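Local coordinates for legionella ubiquitin-specific protease A domain-containing protein (Legionella pneumophila subsp. pneumophila, PDB 5DGG), which probably acts as a ubiquitin-specific cysteine protease of the papain-like clan CA in an intracellular pathogen, this chain being its central domain, at residues M11-M15 / E179-V184; I39-A44 / L104-C108; H53-I57 / K143-F147; E84-P88 / F135-Y139; A94-D98 / N116-T120. All blocks are in the same frame, centred on the assembly; numbering follows the deposited sequence.

Contact 1: residues M11-M15 / E179-V184; sequences MTLLM and ETRALV
Leu13 reaches across from the last turn of helix 8-14 to the end of helix 171-183. Its CG is anti to the backbone N (chi1 -156°), which carries the CD2 methyl over the neighbouring helix. There it is flanked by two residues one turn apart: it meets Thr180 CG2 at 3.7 Å and Val184 CG2 at 3.9 Å, crossing both side chains at about a right angle. The backbone takes part as well, because Leu183 CD1 rests on the carbonyl oxygen of Leu13 at 3.6 Å. The two segments belong to the first and last helices of this chain, so the contact brings its two terminal helices together beside the papain-like core, packed mainly through methyl groups and with no hydrogen bond between the segments. Leu14 follows on the more buried side. Its CA lies 6.5 Å from that of Thr180, the nearest backbone approach. The two methyls divide the work: Leu14 CD1 touches Leu183 CD1 at 3.8 Å and Glu179 CB at 4.1 Å, while Leu14 CD2 lies 3.7 Å from Thr180 OG1. That hydroxyl is already bonded to the carbonyl oxygen of Thr176, within its own helix, and so can face a methyl group without losing a polar partner. Glu179 gives only its root to the leucine; its carboxylate turns off to Asn155. Leu158 of helix 156-165 also packs on Leu14, and the Leu14 carbonyl is bonded by His141 just before Met15 leaves helical geometry.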
# COMPACT_ATOMS: atom_id res chain seq x y z
N MET A 11 3.54 3.09 -10.13
CA MET A 11 3.38 3.01 -8.66
C MET A 11 4.69 3.43 -8.00
O MET A 11 4.69 4.20 -7.03
CB MET A 11 3.01 1.60 -8.20
CG MET A 11 1.70 1.02 -8.73
SD MET A 11 0.27 1.93 -8.13
CE MET A 11 0.28 1.26 -6.44
N THR A 12 5.80 2.91 -8.51
CA THR A 12 7.12 3.26 -7.95
C THR A 12 7.29 4.78 -7.92
O THR A 12 7.68 5.34 -6.92
CB THR A 12 8.23 2.58 -8.74
OG1 THR A 12 8.06 1.16 -8.62
CG2 THR A 12 9.58 2.98 -8.21
N LEU A 13 6.90 5.46 -8.99
CA LEU A 13 7.07 6.90 -9.06
C LEU A 13 6.20 7.62 -8.04
O LEU A 13 6.68 8.54 -7.37
CB LEU A 13 6.76 7.42 -10.48
CG LEU A 13 7.41 8.75 -10.87
CD1 LEU A 13 8.92 8.58 -10.98
CD2 LEU A 13 6.83 9.29 -12.17
N LEU A 14 4.95 7.19 -7.89
CA LEU A 14 3.98 7.97 -7.11
C LEU A 14 3.80 7.56 -5.64
O LEU A 14 3.32 8.35 -4.85
CB LEU A 14 2.63 7.95 -7.79
CG LEU A 14 1.73 9.16 -7.53
CD1 LEU A 14 2.47 10.50 -7.50
CD2 LEU A 14 0.73 9.20 -8.66
N MET A 15 4.12 6.33 -5.31
CA MET A 15 4.05 5.87 -3.91
C MET A 15 4.91 6.76 -3.01
O MET A 15 5.93 7.29 -3.44
CB MET A 15 4.49 4.40 -3.79
CG MET A 15 3.43 3.38 -4.20
SD MET A 15 2.05 3.17 -3.05
CE MET A 15 2.92 2.44 -1.62
N GLU A 179 0.58 15.06 -10.62
CA GLU A 179 1.64 14.92 -9.62
C GLU A 179 2.82 14.13 -10.19
O GLU A 179 3.98 14.32 -9.79
CB GLU A 179 1.12 14.24 -8.34
CG GLU A 179 0.14 15.11 -7.56
CD GLU A 179 0.71 16.46 -7.21
OE1 GLU A 179 1.65 16.52 -6.39
OE2 GLU A 179 0.23 17.47 -7.77
N THR A 180 2.50 13.26 -11.14
CA THR A 180 3.49 12.45 -11.82
C THR A 180 4.41 13.32 -12.66
O THR A 180 5.64 13.29 -12.47
CB THR A 180 2.81 11.36 -12.65
OG1 THR A 180 2.39 10.33 -11.75
CG2 THR A 180 3.77 10.77 -13.71
N ARG A 181 3.82 14.11 -13.56
CA ARG A 181 4.54 15.11 -14.36
C ARG A 181 5.45 16.01 -13.52
O ARG A 181 6.60 16.27 -13.89
CB ARG A 181 3.53 15.93 -15.19
CG ARG A 181 3.91 17.38 -15.46
CD ARG A 181 2.70 18.23 -15.84
NE ARG A 181 2.55 18.42 -17.28
CZ ARG A 181 1.61 17.87 -18.07
NH1 ARG A 181 0.67 17.05 -17.60
NH2 ARG A 181 1.63 18.16 -19.37
N ALA A 182 4.94 16.49 -12.39
CA ALA A 182 5.75 17.26 -11.47
C ALA A 182 6.99 16.47 -11.04
O ALA A 182 8.08 17.02 -10.98
CB ALA A 182 4.94 17.66 -10.24
N LEU A 183 6.82 15.18 -10.76
CA LEU A 183 7.95 14.33 -10.36
C LEU A 183 8.94 14.12 -11.51
O LEU A 183 10.14 14.31 -11.34
CB LEU A 183 7.46 13.00 -9.81
CG LEU A 183 6.78 13.13 -8.44
CD1 LEU A 183 5.90 11.92 -8.17
CD2 LEU A 183 7.80 13.30 -7.33
N VAL A 184 8.41 13.73 -12.67
CA VAL A 184 9.18 13.75 -13.92
C VAL A 184 9.66 15.19 -14.16
O VAL A 184 10.55 15.44 -14.97
CB VAL A 184 8.30 13.25 -15.11
CG1 VAL A 184 8.96 13.54 -16.47
CG2 VAL A 184 7.96 11.76 -14.96

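Contact 2: residues I39-A44 / L104-C108; sequences IIETLA and LLNQC
Helices 39-44 and 104-108 pass each other steeply, with a signed crossing angle of -75° and axes 9.3 Å apart at their closest. They draw together toward their later residues, where the CA atoms of Ala44 and Cys108 are 4.7 Å apart. Two small side chains make this approach possible: Ala44 CB meets Cys108 CB at 3.9 Å. Farther back along the helices the larger residues spread the interface. Leu43 CD2 lies against two neighbours a turn apart on the other helix, touching Leu104 CG at 3.6 Å and Cys108 SG at the same distance. These helices, 33-47 and 98-108, form one outer layer of an alpha/beta/alpha sandwich; Ile39 and Leu104 both rest on Leu28 of edge strand 22-29, and Leu43 on Met25, so the crossing is seated on the sheet. At the more open side of the interface Ile40 does most of the reaching. Its CG1 is anti to the carbonyl carbon, and a further bend at chi2 (-55°) brings CD1 over the second helix. The methyl presses on Leu104 CD1 at 3.4 Å, a close squeeze for two methyl carbons, the side chains running antiparallel past one another. It also meets Gln107 CB at 3.5 Å, crossing the aliphatic root of the glutamine at about a right angle.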
# COMPACT_ATOMS: atom_id res chain seq x y z
N ILE A 39 12.00 -10.77 -1.70
CA ILE A 39 11.96 -9.74 -0.67
C ILE A 39 11.94 -10.23 0.76
O ILE A 39 11.91 -9.40 1.67
CB ILE A 39 10.77 -8.78 -0.82
CG1 ILE A 39 9.44 -9.48 -0.52
CG2 ILE A 39 10.84 -8.10 -2.18
CD1 ILE A 39 8.41 -8.45 -0.14
N ILE A 40 11.94 -11.55 0.98
CA ILE A 40 11.84 -12.09 2.34
C ILE A 40 12.93 -11.47 3.21
O ILE A 40 12.67 -11.07 4.34
CB ILE A 40 11.99 -13.62 2.40
CG1 ILE A 40 10.87 -14.32 1.68
CG2 ILE A 40 12.02 -14.14 3.84
CD1 ILE A 40 9.50 -13.94 2.14
N GLU A 41 14.14 -11.35 2.67
CA GLU A 41 15.26 -10.95 3.52
C GLU A 41 15.15 -9.47 3.90
O GLU A 41 15.38 -9.09 5.06
CB GLU A 41 16.59 -11.33 2.88
CG GLU A 41 16.86 -12.85 3.04
CD GLU A 41 18.25 -13.28 2.63
OE1 GLU A 41 18.47 -13.31 1.41
OE2 GLU A 41 19.11 -13.62 3.49
N THR A 42 14.77 -8.67 2.94
CA THR A 42 14.54 -7.25 3.20
C THR A 42 13.35 -7.05 4.14
O THR A 42 13.44 -6.29 5.10
CB THR A 42 14.42 -6.41 1.91
OG1 THR A 42 14.28 -5.03 2.26
CG2 THR A 42 13.22 -6.79 1.08
N LEU A 43 12.28 -7.77 3.92
CA LEU A 43 11.10 -7.59 4.74
C LEU A 43 11.39 -8.13 6.17
O LEU A 43 11.04 -7.49 7.18
CB LEU A 43 9.89 -8.23 4.05
CG LEU A 43 8.61 -8.33 4.87
CD1 LEU A 43 8.04 -6.96 5.16
CD2 LEU A 43 7.58 -9.19 4.16
N ALA A 44 12.10 -9.25 6.27
CA ALA A 44 12.42 -9.81 7.59
C ALA A 44 13.33 -8.84 8.34
O ALA A 44 13.11 -8.52 9.52
CB ALA A 44 13.08 -11.17 7.45
N LEU A 104 3.81 -14.76 3.62
CA LEU A 104 4.97 -13.89 3.52
C LEU A 104 5.54 -13.60 4.89
O LEU A 104 6.75 -13.74 5.13
CB LEU A 104 4.55 -12.63 2.82
CG LEU A 104 5.51 -11.53 2.43
CD1 LEU A 104 6.72 -12.11 1.75
CD2 LEU A 104 4.74 -10.63 1.51
N LEU A 105 4.68 -13.21 5.81
CA LEU A 105 5.11 -13.01 7.18
C LEU A 105 5.67 -14.32 7.81
O LEU A 105 6.71 -14.29 8.48
CB LEU A 105 4.01 -12.40 8.01
CG LEU A 105 3.73 -10.93 7.62
CD1 LEU A 105 2.53 -10.46 8.38
CD2 LEU A 105 4.89 -10.00 7.91
N ASN A 106 5.01 -15.44 7.64
CA ASN A 106 5.57 -16.69 8.14
C ASN A 106 6.96 -16.98 7.56
O ASN A 106 7.84 -17.37 8.29
CB ASN A 106 4.65 -17.88 7.93
CG ASN A 106 5.08 -19.06 8.77
OD1 ASN A 106 4.85 -19.08 9.98
ND2 ASN A 106 5.73 -20.04 8.14
N GLN A 107 7.16 -16.74 6.27
CA GLN A 107 8.51 -16.86 5.72
C GLN A 107 9.51 -15.98 6.45
O GLN A 107 10.64 -16.42 6.70
CB GLN A 107 8.54 -16.51 4.24
CG GLN A 107 7.67 -17.40 3.40
CD GLN A 107 8.44 -18.09 2.32
OE1 GLN A 107 9.37 -18.87 2.60
NE2 GLN A 107 8.08 -17.80 1.06
N CYS A 108 9.13 -14.73 6.79
CA CYS A 108 10.02 -13.82 7.52
C CYS A 108 10.31 -14.27 8.95
O CYS A 108 11.20 -13.74 9.59
CB CYS A 108 9.42 -12.42 7.59
SG CYS A 108 9.34 -11.74 5.96

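Contact 3: residues H53-I57 / K143-F147; sequences HYIMI and KMKEF
Lys143 packs its CB against Met56 and sends its ammonium away to two carboxylates: NZ bonds Glu146 OE2 at 2.7 Å, on the syn side but 30° out of the carboxylate plane, and also forms a salt bridge with Glu84 in strand 81-86. Bends at chi2 and chi3 curl the lysine chain toward these charges. Just after the helix ends, Phe147 lies over Tyr54 in an offset stack, with centroids 3.9 Å apart and planes 8° from parallel. The closest ring atoms, Tyr54 CE1 and Phe147 CD1, are 3.4 Å apart, and Phe147 CB adds a CH-pi contact over the same face of the tyrosine. On the opposite face of Tyr54 lies His53. The contact joins strand 54-60 to helix 132-146, the long helix packed on one face of the sheet, as the central helix of papain-like folds is. Tyr54 and Met56 point to this helix, whereas Ile55, between them, faces helix 33-47. With its chain extended beyond CG (chi3 178°), Met56 delivers CE to the helix surface, 3.5 Å from Met144 N and 3.8 Å from Met144 SD. The same methyl approaches Phe147 CE2 obliquely at 4.0 Å.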
# COMPACT_ATOMS: atom_id res chain seq x y z
N HIS A 53 8.87 0.98 12.48
CA HIS A 53 7.62 0.74 13.14
C HIS A 53 6.46 0.44 12.18
O HIS A 53 5.49 -0.20 12.56
CB HIS A 53 7.23 1.91 13.99
CG HIS A 53 6.14 1.58 14.92
ND1 HIS A 53 6.35 0.90 16.09
CD2 HIS A 53 4.80 1.70 14.79
CE1 HIS A 53 5.19 0.69 16.69
NE2 HIS A 53 4.23 1.15 15.90
N TYR A 54 6.55 0.92 10.95
CA TYR A 54 5.52 0.71 9.95
C TYR A 54 6.15 0.23 8.64
O TYR A 54 7.22 0.69 8.26
CB TYR A 54 4.76 1.97 9.66
CG TYR A 54 4.16 2.62 10.83
CD1 TYR A 54 2.93 2.21 11.27
CD2 TYR A 54 4.78 3.69 11.48
CE1 TYR A 54 2.33 2.77 12.36
CE2 TYR A 54 4.17 4.28 12.61
CZ TYR A 54 2.92 3.82 13.00
OH TYR A 54 2.20 4.31 14.10
N ILE A 55 5.48 -0.71 7.97
CA ILE A 55 5.92 -1.23 6.66
C ILE A 55 4.72 -1.23 5.73
O ILE A 55 3.72 -1.82 6.07
CB ILE A 55 6.49 -2.65 6.79
CG1 ILE A 55 7.64 -2.70 7.79
CG2 ILE A 55 6.99 -3.07 5.43
CD1 ILE A 55 8.20 -4.05 8.17
N MET A 56 4.81 -0.54 4.59
CA MET A 56 3.79 -0.53 3.56
C MET A 56 4.22 -1.34 2.34
O MET A 56 5.37 -1.27 1.88
CB MET A 56 3.51 0.87 3.05
CG MET A 56 3.40 1.98 4.07
SD MET A 56 2.69 3.36 3.15
CE MET A 56 2.60 4.47 4.50
N ILE A 57 3.30 -2.03 1.73
CA ILE A 57 3.61 -2.76 0.48
C ILE A 57 2.53 -2.56 -0.53
O ILE A 57 1.38 -2.88 -0.26
CB ILE A 57 3.79 -4.30 0.69
CG1 ILE A 57 4.61 -4.60 1.94
CG2 ILE A 57 4.44 -4.92 -0.56
CD1 ILE A 57 4.87 -6.09 2.21
N LYS A 143 -1.98 6.96 4.66
CA LYS A 143 -1.37 6.23 5.78
C LYS A 143 -0.05 6.84 6.25
O LYS A 143 0.27 6.84 7.44
CB LYS A 143 -1.18 4.73 5.46
CG LYS A 143 -2.44 3.97 5.19
CD LYS A 143 -3.51 3.98 6.23
CE LYS A 143 -3.10 3.45 7.57
NZ LYS A 143 -4.36 3.19 8.38
N MET A 144 0.73 7.34 5.30
CA MET A 144 1.97 8.00 5.57
C MET A 144 1.76 9.12 6.58
O MET A 144 2.44 9.20 7.62
CB MET A 144 2.56 8.53 4.27
CG MET A 144 4.00 8.83 4.32
SD MET A 144 5.04 7.33 4.37
CE MET A 144 6.55 8.26 4.58
N LYS A 145 0.76 9.95 6.30
CA LYS A 145 0.35 11.03 7.23
C LYS A 145 -0.14 10.46 8.57
O LYS A 145 0.33 10.89 9.65
CB LYS A 145 -0.75 11.87 6.57
CG LYS A 145 -1.24 13.08 7.39
CD LYS A 145 -2.40 13.76 6.66
CE LYS A 145 -2.75 15.10 7.28
NZ LYS A 145 -3.70 15.83 6.40
N GLU A 146 -1.06 9.51 8.52
CA GLU A 146 -1.58 8.91 9.74
C GLU A 146 -0.45 8.35 10.58
O GLU A 146 -0.50 8.45 11.79
CB GLU A 146 -2.58 7.76 9.52
CG GLU A 146 -3.96 8.11 8.97
CD GLU A 146 -4.79 6.84 8.68
OE1 GLU A 146 -5.72 6.95 7.86
OE2 GLU A 146 -4.54 5.72 9.24
N PHE A 147 0.56 7.77 9.96
CA PHE A 147 1.65 7.16 10.71
C PHE A 147 2.65 8.19 11.23
O PHE A 147 3.65 7.80 11.86
CB PHE A 147 2.42 6.15 9.88
CG PHE A 147 1.63 4.95 9.47
CD1 PHE A 147 0.49 4.55 10.16
CD2 PHE A 147 2.06 4.19 8.42
CE1 PHE A 147 -0.20 3.41 9.78
CE2 PHE A 147 1.36 3.08 8.01
CZ PHE A 147 0.24 2.67 8.69

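Contact 4: residues E84-P88 / F135-Y139; sequences ELFDP and FTCAY
Phe86 and Tyr139 stack at the centre of this contact, their ring centroids 3.8 Å apart and their planes only 4° from parallel. The offset lets Tyr139 CB join in, as a CH-pi donor 3.9 Å from the centroid of the Phe86 ring, while the backbone N of Pro88 covers the other face of Phe86 toward its rim. Beyond the rings, Pro88 CB meets Phe135 CB at 3.6 Å and Pro88 CG meets Thr136 OG1 at 3.5 Å, a hydroxyl already bonded to the carbonyl oxygen of Cys132. Strand 81-86 is thus joined to helix 132-146 across the buried core of a papain-like fold. Between Phe86 and Pro88, Asp87 faces away from the helix and bonds His63; with Cys132 at the helix start, this is consistent with the Cys-His-Asp site of clan CA peptidases. At the polar edge, the extended Glu84 runs head-on toward the tyrosine, with OE2 at the ring edge near its plane and the carboxylate turned 79° to it, and Tyr139 OH donates to OE2. The modelled 2.4 Å is very short and its exact value doubtful. Thr120 OG1 also bonds Glu84 OE2, and with a lysine on its other oxygen the buried carboxylate is probably ionised.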
# COMPACT_ATOMS: atom_id res chain seq x y z
N GLU A 84 -3.14 -4.26 8.04
CA GLU A 84 -4.30 -3.73 7.32
C GLU A 84 -4.17 -4.08 5.84
O GLU A 84 -3.14 -3.79 5.22
CB GLU A 84 -4.40 -2.22 7.47
CG GLU A 84 -5.47 -1.61 6.59
CD GLU A 84 -5.62 -0.09 6.70
OE1 GLU A 84 -4.93 0.54 7.54
OE2 GLU A 84 -6.41 0.48 5.89
N LEU A 85 -5.20 -4.70 5.30
CA LEU A 85 -5.27 -5.07 3.90
C LEU A 85 -6.32 -4.26 3.19
O LEU A 85 -7.51 -4.41 3.48
CB LEU A 85 -5.57 -6.57 3.79
CG LEU A 85 -4.62 -7.51 4.53
CD1 LEU A 85 -5.00 -9.01 4.39
CD2 LEU A 85 -3.19 -7.30 4.11
N PHE A 86 -5.89 -3.34 2.32
CA PHE A 86 -6.75 -2.32 1.68
C PHE A 86 -7.05 -2.72 0.23
O PHE A 86 -6.15 -2.98 -0.54
CB PHE A 86 -6.06 -0.95 1.70
CG PHE A 86 -6.71 0.10 0.86
CD1 PHE A 86 -7.82 0.78 1.32
CD2 PHE A 86 -6.21 0.39 -0.40
CE1 PHE A 86 -8.41 1.77 0.54
CE2 PHE A 86 -6.78 1.38 -1.17
CZ PHE A 86 -7.88 2.08 -0.69
N ASP A 87 -8.33 -2.78 -0.10
CA ASP A 87 -8.73 -3.00 -1.47
C ASP A 87 -9.56 -1.79 -1.95
O ASP A 87 -10.58 -1.44 -1.33
CB ASP A 87 -9.54 -4.28 -1.50
CG ASP A 87 -9.92 -4.71 -2.89
OD1 ASP A 87 -10.21 -3.86 -3.74
OD2 ASP A 87 -9.98 -5.94 -3.12
N PRO A 88 -9.13 -1.13 -3.05
CA PRO A 88 -9.86 0.01 -3.59
C PRO A 88 -11.37 -0.25 -3.80
O PRO A 88 -12.16 0.71 -3.75
CB PRO A 88 -9.17 0.23 -4.94
CG PRO A 88 -7.77 -0.20 -4.68
CD PRO A 88 -7.89 -1.37 -3.78
N PHE A 135 -6.10 4.73 -6.31
CA PHE A 135 -6.59 4.56 -4.95
C PHE A 135 -5.50 4.07 -4.01
O PHE A 135 -5.37 4.59 -2.90
CB PHE A 135 -7.80 3.60 -4.88
CG PHE A 135 -9.14 4.25 -5.23
CD1 PHE A 135 -9.92 4.79 -4.25
CD2 PHE A 135 -9.62 4.28 -6.54
CE1 PHE A 135 -11.13 5.39 -4.55
CE2 PHE A 135 -10.82 4.87 -6.86
CZ PHE A 135 -11.58 5.43 -5.86
N THR A 136 -4.74 3.05 -4.42
CA THR A 136 -3.76 2.47 -3.54
C THR A 136 -2.61 3.47 -3.25
O THR A 136 -2.14 3.59 -2.10
CB THR A 136 -3.26 1.10 -4.12
OG1 THR A 136 -4.35 0.16 -4.07
CG2 THR A 136 -2.11 0.60 -3.33
N CYS A 137 -2.20 4.24 -4.26
CA CYS A 137 -1.16 5.24 -4.09
C CYS A 137 -1.60 6.34 -3.17
O CYS A 137 -0.89 6.72 -2.19
CB CYS A 137 -0.75 5.85 -5.43
SG CYS A 137 0.39 4.83 -6.36
N ALA A 138 -2.83 6.81 -3.39
CA ALA A 138 -3.35 7.89 -2.58
C ALA A 138 -3.61 7.43 -1.15
O ALA A 138 -3.34 8.15 -0.18
CB ALA A 138 -4.61 8.47 -3.18
N TYR A 139 -4.16 6.24 -1.00
CA TYR A 139 -4.38 5.68 0.34
C TYR A 139 -3.06 5.50 1.13
O TYR A 139 -3.01 5.73 2.37
CB TYR A 139 -5.25 4.42 0.28
CG TYR A 139 -5.77 3.93 1.63
CD1 TYR A 139 -6.91 4.45 2.17
CD2 TYR A 139 -5.10 2.93 2.35
CE1 TYR A 139 -7.38 4.06 3.41
CE2 TYR A 139 -5.57 2.48 3.58
CZ TYR A 139 -6.72 3.06 4.11
OH TYR A 139 -7.25 2.68 5.31

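Contact 5: residues A94-D98 / N116-T120; sequences AAVLD and NIRHT
Asp98 and His119 form a His-carboxylate hydrogen bond that closes a beta-alpha-beta crossover, in which the chain leaves strand 81-86, runs through helix 98-108 and returns as the parallel neighbour 115-120, the strand at one edge of the sheet. Asp98 stands where the loop turns into the helix, and His119 reaches it from the strand. His119 NE2 donates to Asp98 OD1 at 2.6 Å with a nearly straight N-H...O angle of 163°. The acceptor uses its syn lone pair and lies close to the imidazole plane, and the carboxylate is turned only 25° from that plane, so the bond fixes both flat groups in rotation. His119 CG is anti to the carbonyl carbon (chi1 -67°), a torsion that brings the ring against the loop. The peptide between Ala94 and Ala95, through Ala94 C and Ala95 N, lies over one face toward the rim; beside it Ala95 CA is 3.5 Å from His119 CE1 and Ala94 CB 3.8 Å from His119 CD2. Leu85 of strand 81-86 packs against both Ala94 and Asp98, while Pro91 touches the histidine. Earlier on the strand, Ile117 offers its CG2 methyl to Asp98 OD1 at 3.8 Å.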
# COMPACT_ATOMS: atom_id res chain seq x y z
N ALA A 94 -10.40 -7.62 -0.10
CA ALA A 94 -9.05 -7.76 0.46
C ALA A 94 -8.74 -9.19 0.95
O ALA A 94 -7.57 -9.55 1.17
CB ALA A 94 -8.85 -6.74 1.58
N ALA A 95 -9.78 -10.01 1.11
CA ALA A 95 -9.65 -11.42 1.54
C ALA A 95 -8.67 -12.18 0.66
O ALA A 95 -7.99 -13.11 1.12
CB ALA A 95 -11.02 -12.10 1.52
N VAL A 96 -8.54 -11.72 -0.57
CA VAL A 96 -7.65 -12.36 -1.51
C VAL A 96 -6.17 -12.26 -1.06
O VAL A 96 -5.33 -13.03 -1.51
CB VAL A 96 -7.90 -11.77 -2.92
CG1 VAL A 96 -7.15 -10.46 -3.14
CG2 VAL A 96 -7.56 -12.77 -3.99
N LEU A 97 -5.85 -11.35 -0.15
CA LEU A 97 -4.49 -11.21 0.36
C LEU A 97 -4.20 -11.89 1.67
O LEU A 97 -3.04 -11.90 2.07
CB LEU A 97 -4.07 -9.73 0.51
CG LEU A 97 -3.96 -8.93 -0.80
CD1 LEU A 97 -3.52 -7.52 -0.51
CD2 LEU A 97 -3.02 -9.56 -1.78
N ASP A 98 -5.20 -12.44 2.35
CA ASP A 98 -4.99 -12.96 3.72
C ASP A 98 -3.90 -14.03 3.73
O ASP A 98 -2.92 -13.92 4.46
CB ASP A 98 -6.26 -13.54 4.34
CG ASP A 98 -7.31 -12.49 4.67
OD1 ASP A 98 -7.07 -11.27 4.52
OD2 ASP A 98 -8.45 -12.88 5.05
N ASN A 116 -2.66 -9.53 13.49
CA ASN A 116 -4.07 -9.08 13.57
C ASN A 116 -4.52 -8.53 12.25
O ASN A 116 -4.16 -7.42 11.91
CB ASN A 116 -4.18 -7.98 14.61
CG ASN A 116 -3.61 -8.39 15.95
OD1 ASN A 116 -3.85 -9.50 16.41
ND2 ASN A 116 -2.91 -7.45 16.64
N ILE A 117 -5.26 -9.31 11.47
CA ILE A 117 -5.68 -8.88 10.15
C ILE A 117 -6.93 -8.01 10.22
O ILE A 117 -7.88 -8.32 10.98
CB ILE A 117 -6.01 -10.10 9.26
CG1 ILE A 117 -4.74 -10.86 9.01
CG2 ILE A 117 -6.64 -9.69 7.94
CD1 ILE A 117 -4.94 -12.02 8.06
N ARG A 118 -6.96 -6.97 9.40
CA ARG A 118 -8.24 -6.29 9.14
C ARG A 118 -8.33 -5.84 7.71
O ARG A 118 -7.31 -5.47 7.11
CB ARG A 118 -8.42 -5.15 10.09
CG ARG A 118 -7.75 -3.88 9.72
CD ARG A 118 -7.85 -2.90 10.87
NE ARG A 118 -8.67 -1.80 10.50
CZ ARG A 118 -8.20 -0.61 10.16
NH1 ARG A 118 -9.08 0.32 9.86
NH2 ARG A 118 -6.90 -0.33 10.16
N HIS A 119 -9.53 -5.98 7.12
CA HIS A 119 -9.75 -5.61 5.73
C HIS A 119 -10.28 -4.20 5.67
O HIS A 119 -11.14 -3.86 6.48
CB HIS A 119 -10.77 -6.53 5.09
CG HIS A 119 -10.30 -7.93 4.95
ND1 HIS A 119 -11.16 -8.99 4.79
CD2 HIS A 119 -9.05 -8.46 5.01
CE1 HIS A 119 -10.46 -10.11 4.70
NE2 HIS A 119 -9.18 -9.83 4.85
N THR A 120 -9.81 -3.37 4.74
CA THR A 120 -10.34 -2.01 4.59
C THR A 120 -10.59 -1.68 3.13
O THR A 120 -10.09 -2.33 2.22
CB THR A 120 -9.39 -0.94 5.16
OG1 THR A 120 -8.15 -1.06 4.48
CG2 THR A 120 -9.17 -1.10 6.66

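Contacts 3 and 4 share helix 132-146 and meet through charge, Lys143 NZ lying 2.8 Å from Glu84 OE1. The other oxygen of that carboxylate leads to contact 5, Glu84 OE2 being 2.7 Å from Thr120 OG1, and strands 81-86 and 115-120 are neighbours in the sheet. Contact 1 joins the same helix from its other flank, where Met11 SD packs 3.4 Å from Cys137 SG. Across the sheet, contact 2 touches contact 3 through Leu43 CD1 and Ile55 CG2, 4.0 Å apart. Contacts 1 and 5 lie on opposite sides of the chain's centre, their centres about 27 Å apart; contact 4, nearest the centre, borders the probable active site.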